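Local atomic coordinates of Rik1-associated factor 1 (PDB entry 4O9D), a protein that helps establish heterochromatin as part of the Clr4 methyltransferase complex, which ubiquitylates and methylates histone H3. Residues A[339-344]-A[394-399]. Sequence-based numbering, arbitrary orientation.
Sequences INMAQW and LTVCCV
Leu394 receives the end of the Met341 side chain. Its methyl CD1 lies 3.7 Å from Met341 CE, and the two side chains cross at a slant. Both groups are buried. Met341 has CG anti to the backbone N (chi1 164°) and runs extended beyond it, which carries the terminal methyl across to the facing sheet. In Leu394, CG is also anti to N, and chi2 of 65° brings CD1 round to that methyl. Leu394 also touches Phe387 of the adjoining strand 382-387. Thr395 faces the other way, where its OG1 hydrogen-bonds to Tyr38 OH, from strand 33-38 of the next sheet.

This is packing between adjacent blades of a WD40 beta-propeller, here built from eight sheets. Strand 341-344 is the first strand of its blade, in the third WD repeat. Strand 393-398 comes from the fourth repeat, and strand 21-26 from near the N-terminus completes that blade's sheet.

Val396 returns to the Met341 side. Its CG2 is 4.4 Å from Met341 SD, a looser contact than that made by the methionine methyl. Across these two strands the nearest CA atoms, of Met341 and Val396, are 8.4 Å apart, so side chains rather than backbone bridge the blades. Val396 also packs on Ile382. Strand 382-387 has two hydrogen bonds to the blade of Met341: Asn340 ND2 donates to Ile382 O, and Phe387 N donates to Gln343 OE1. Asn340 and Met341 form a classic beta bulge opposite Gly354. Past Val396, Cys397 packs against Thr383 and Val403 within its own blade.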
ATOM      1  N   ILE A 339     -13.533   1.364   4.459  1.00 20.77           N
ATOM      2  CA  ILE A 339     -12.558   2.371   4.055  1.00 21.57           C
ATOM      3  C   ILE A 339     -11.312   1.755   3.372  1.00 25.29           C
ATOM      4  O   ILE A 339     -10.535   1.054   4.033  1.00 22.78           O
ATOM      5  CB  ILE A 339     -12.081   3.206   5.272  1.00 23.63           C
ATOM      6  CG1 ILE A 339     -13.264   3.818   6.064  1.00 23.97           C
ATOM      7  CG2 ILE A 339     -11.102   4.278   4.817  1.00 24.84           C
ATOM      8  CD1 ILE A 339     -14.103   4.811   5.300  1.00 24.17           C
ATOM      9  N   ASN A 340     -11.098   2.049   2.083  1.00 22.72           N
ATOM     10  CA  ASN A 340      -9.933   1.535   1.345  1.00 25.17           C
ATOM     11  C   ASN A 340      -8.901   2.595   0.946  1.00 26.00           C
ATOM     12  O   ASN A 340      -7.900   2.299   0.272  1.00 26.19           O
ATOM     13  CB  ASN A 340     -10.376   0.823   0.078  1.00 23.11           C
ATOM     14  CG  ASN A 340     -10.810  -0.598   0.329  1.00 31.40           C
ATOM     15  OD1 ASN A 340     -10.297  -1.270   1.230  1.00 30.42           O
ATOM     16  ND2 ASN A 340     -11.782  -1.071  -0.468  1.00 33.53           N
ATOM     17  N   MET A 341      -9.172   3.832   1.306  1.00 19.18           N
ATOM     18  CA  MET A 341      -8.245   4.919   1.072  1.00 21.86           C
ATOM     19  C   MET A 341      -8.133   5.772   2.330  1.00 23.08           C
ATOM     20  O   MET A 341      -9.147   6.210   2.865  1.00 20.17           O
ATOM     21  CB  MET A 341      -8.750   5.805  -0.076  1.00 21.49           C
ATOM     22  CG  MET A 341      -8.053   7.156  -0.120  1.00 24.36           C
ATOM     23  SD  MET A 341      -8.717   8.253  -1.384  1.00 34.35           S
ATOM     24  CE  MET A 341      -7.454   9.499  -1.360  1.00 26.40           C
ATOM     25  N   ALA A 342      -6.914   6.009   2.807  1.00 21.29           N
ATOM     26  CA  ALA A 342      -6.727   6.839   3.987  1.00 24.36           C
ATOM     27  C   ALA A 342      -5.324   7.435   3.975  1.00 25.07           C
ATOM     28  O   ALA A 342      -4.358   6.724   4.217  1.00 19.35           O
ATOM     29  CB  ALA A 342      -6.955   6.018   5.267  1.00 24.27           C
ATOM     30  N   GLN A 343      -5.221   8.733   3.685  1.00 21.56           N
ATOM     31  CA  GLN A 343      -3.912   9.379   3.540  1.00 22.54           C
ATOM     32  C   GLN A 343      -3.965  10.827   3.958  1.00 20.08           C
ATOM     33  O   GLN A 343      -4.960  11.531   3.709  1.00 22.68           O
ATOM     34  CB  GLN A 343      -3.431   9.332   2.071  1.00 26.29           C
ATOM     35  CG  GLN A 343      -2.982   7.957   1.585  1.00 24.81           C
ATOM     36  CD  GLN A 343      -2.161   8.020   0.299  1.00 32.54           C
ATOM     37  OE1 GLN A 343      -2.043   9.072  -0.335  1.00 29.51           O
ATOM     38  NE2 GLN A 343      -1.579   6.882  -0.086  1.00 31.27           N
ATOM     39  N   TRP A 344      -2.870  11.279   4.545  1.00 19.76           N
ATOM     40  CA  TRP A 344      -2.650  12.694   4.768  1.00 23.24           C
ATOM     41  C   TRP A 344      -2.081  13.353   3.524  1.00 26.51           C
ATOM     42  O   TRP A 344      -1.178  12.829   2.857  1.00 22.87           O
ATOM     43  CB  TRP A 344      -1.733  12.905   5.969  1.00 26.58           C
ATOM     44  CG  TRP A 344      -2.376  12.355   7.228  1.00 23.21           C
ATOM     45  CD1 TRP A 344      -2.362  11.056   7.656  1.00 20.55           C
ATOM     46  CD2 TRP A 344      -3.143  13.087   8.191  1.00 22.98           C
ATOM     47  NE1 TRP A 344      -3.060  10.937   8.844  1.00 20.46           N
ATOM     48  CE2 TRP A 344      -3.557  12.169   9.184  1.00 18.16           C
ATOM     49  CE3 TRP A 344      -3.530  14.432   8.308  1.00 23.64           C
ATOM     50  CZ2 TRP A 344      -4.325  12.553  10.272  1.00 24.78           C
ATOM     51  CZ3 TRP A 344      -4.277  14.812   9.403  1.00 23.73           C
ATOM     52  CH2 TRP A 344      -4.680  13.885  10.363  1.00 25.60           C
ATOM     53  N   LEU A 394      -3.460  13.056  -7.503  1.00 27.86           N
ATOM     54  CA  LEU A 394      -4.255  12.147  -6.685  1.00 27.15           C
ATOM     55  C   LEU A 394      -4.965  11.139  -7.617  1.00 26.88           C
ATOM     56  O   LEU A 394      -5.533  11.515  -8.646  1.00 28.92           O
ATOM     57  CB  LEU A 394      -5.259  12.933  -5.825  1.00 27.26           C
ATOM     58  CG  LEU A 394      -6.266  12.079  -5.051  1.00 28.14           C
ATOM     59  CD1 LEU A 394      -5.566  11.200  -3.984  1.00 26.05           C
ATOM     60  CD2 LEU A 394      -7.359  12.965  -4.396  1.00 29.60           C
ATOM     61  N   THR A 395      -4.884   9.858  -7.286  1.00 24.21           N
ATOM     62  CA  THR A 395      -5.461   8.828  -8.119  1.00 20.65           C
ATOM     63  C   THR A 395      -6.443   8.073  -7.242  1.00 22.19           C
ATOM     64  O   THR A 395      -6.091   7.665  -6.137  1.00 25.18           O
ATOM     65  CB  THR A 395      -4.347   7.852  -8.682  1.00 23.02           C
ATOM     66  OG1 THR A 395      -3.400   8.583  -9.471  1.00 24.81           O
ATOM     67  CG2 THR A 395      -4.976   6.805  -9.557  1.00 25.61           C
ATOM     68  N   VAL A 396      -7.674   7.896  -7.725  1.00 22.76           N
ATOM     69  CA  VAL A 396      -8.706   7.221  -6.972  1.00 22.59           C
ATOM     70  C   VAL A 396      -9.358   6.157  -7.848  1.00 27.93           C
ATOM     71  O   VAL A 396      -9.654   6.412  -9.005  1.00 24.92           O
ATOM     72  CB  VAL A 396      -9.764   8.252  -6.485  1.00 24.18           C
ATOM     73  CG1 VAL A 396     -10.865   7.581  -5.694  1.00 25.40           C
ATOM     74  CG2 VAL A 396      -9.070   9.322  -5.653  1.00 23.89           C
ATOM     75  N   CYS A 397      -9.559   4.959  -7.300  1.00 23.86           N
ATOM     76  CA  CYS A 397     -10.095   3.823  -8.072  1.00 27.28           C
ATOM     77  C   CYS A 397     -11.327   3.229  -7.397  1.00 24.75           C
ATOM     78  O   CYS A 397     -11.467   3.310  -6.175  1.00 22.06           O
ATOM     79  CB  CYS A 397      -9.054   2.719  -8.183  1.00 25.03           C
ATOM     80  SG  CYS A 397      -7.359   3.253  -8.488  1.00 29.68           S
ATOM     81  N   CYS A 398     -12.204   2.591  -8.168  1.00 26.55           N
ATOM     82  CA  CYS A 398     -13.408   2.002  -7.573  1.00 27.02           C
ATOM     83  C   CYS A 398     -13.709   0.638  -8.163  1.00 32.24           C
ATOM     84  O   CYS A 398     -13.104   0.230  -9.143  1.00 30.31           O
ATOM     85  CB  CYS A 398     -14.618   2.936  -7.715  1.00 30.80           C
ATOM     86  SG  CYS A 398     -15.227   3.195  -9.420  1.00 28.72           S
ATOM     87  N   VAL A 399     -14.618  -0.087  -7.527  1.00 30.70           N
ATOM     88  CA  VAL A 399     -14.998  -1.392  -8.005  1.00 36.12           C
ATOM     89  C   VAL A 399     -15.473  -1.299  -9.449  1.00 36.10           C
ATOM     90  O   VAL A 399     -16.273  -0.441  -9.769  1.00 29.64           O
ATOM     91  CB  VAL A 399     -16.115  -1.988  -7.148  1.00 36.92           C
ATOM     92  CG1 VAL A 399     -16.631  -3.273  -7.776  1.00 40.83           C
ATOM     93  CG2 VAL A 399     -15.594  -2.244  -5.729  1.00 31.67           C
TER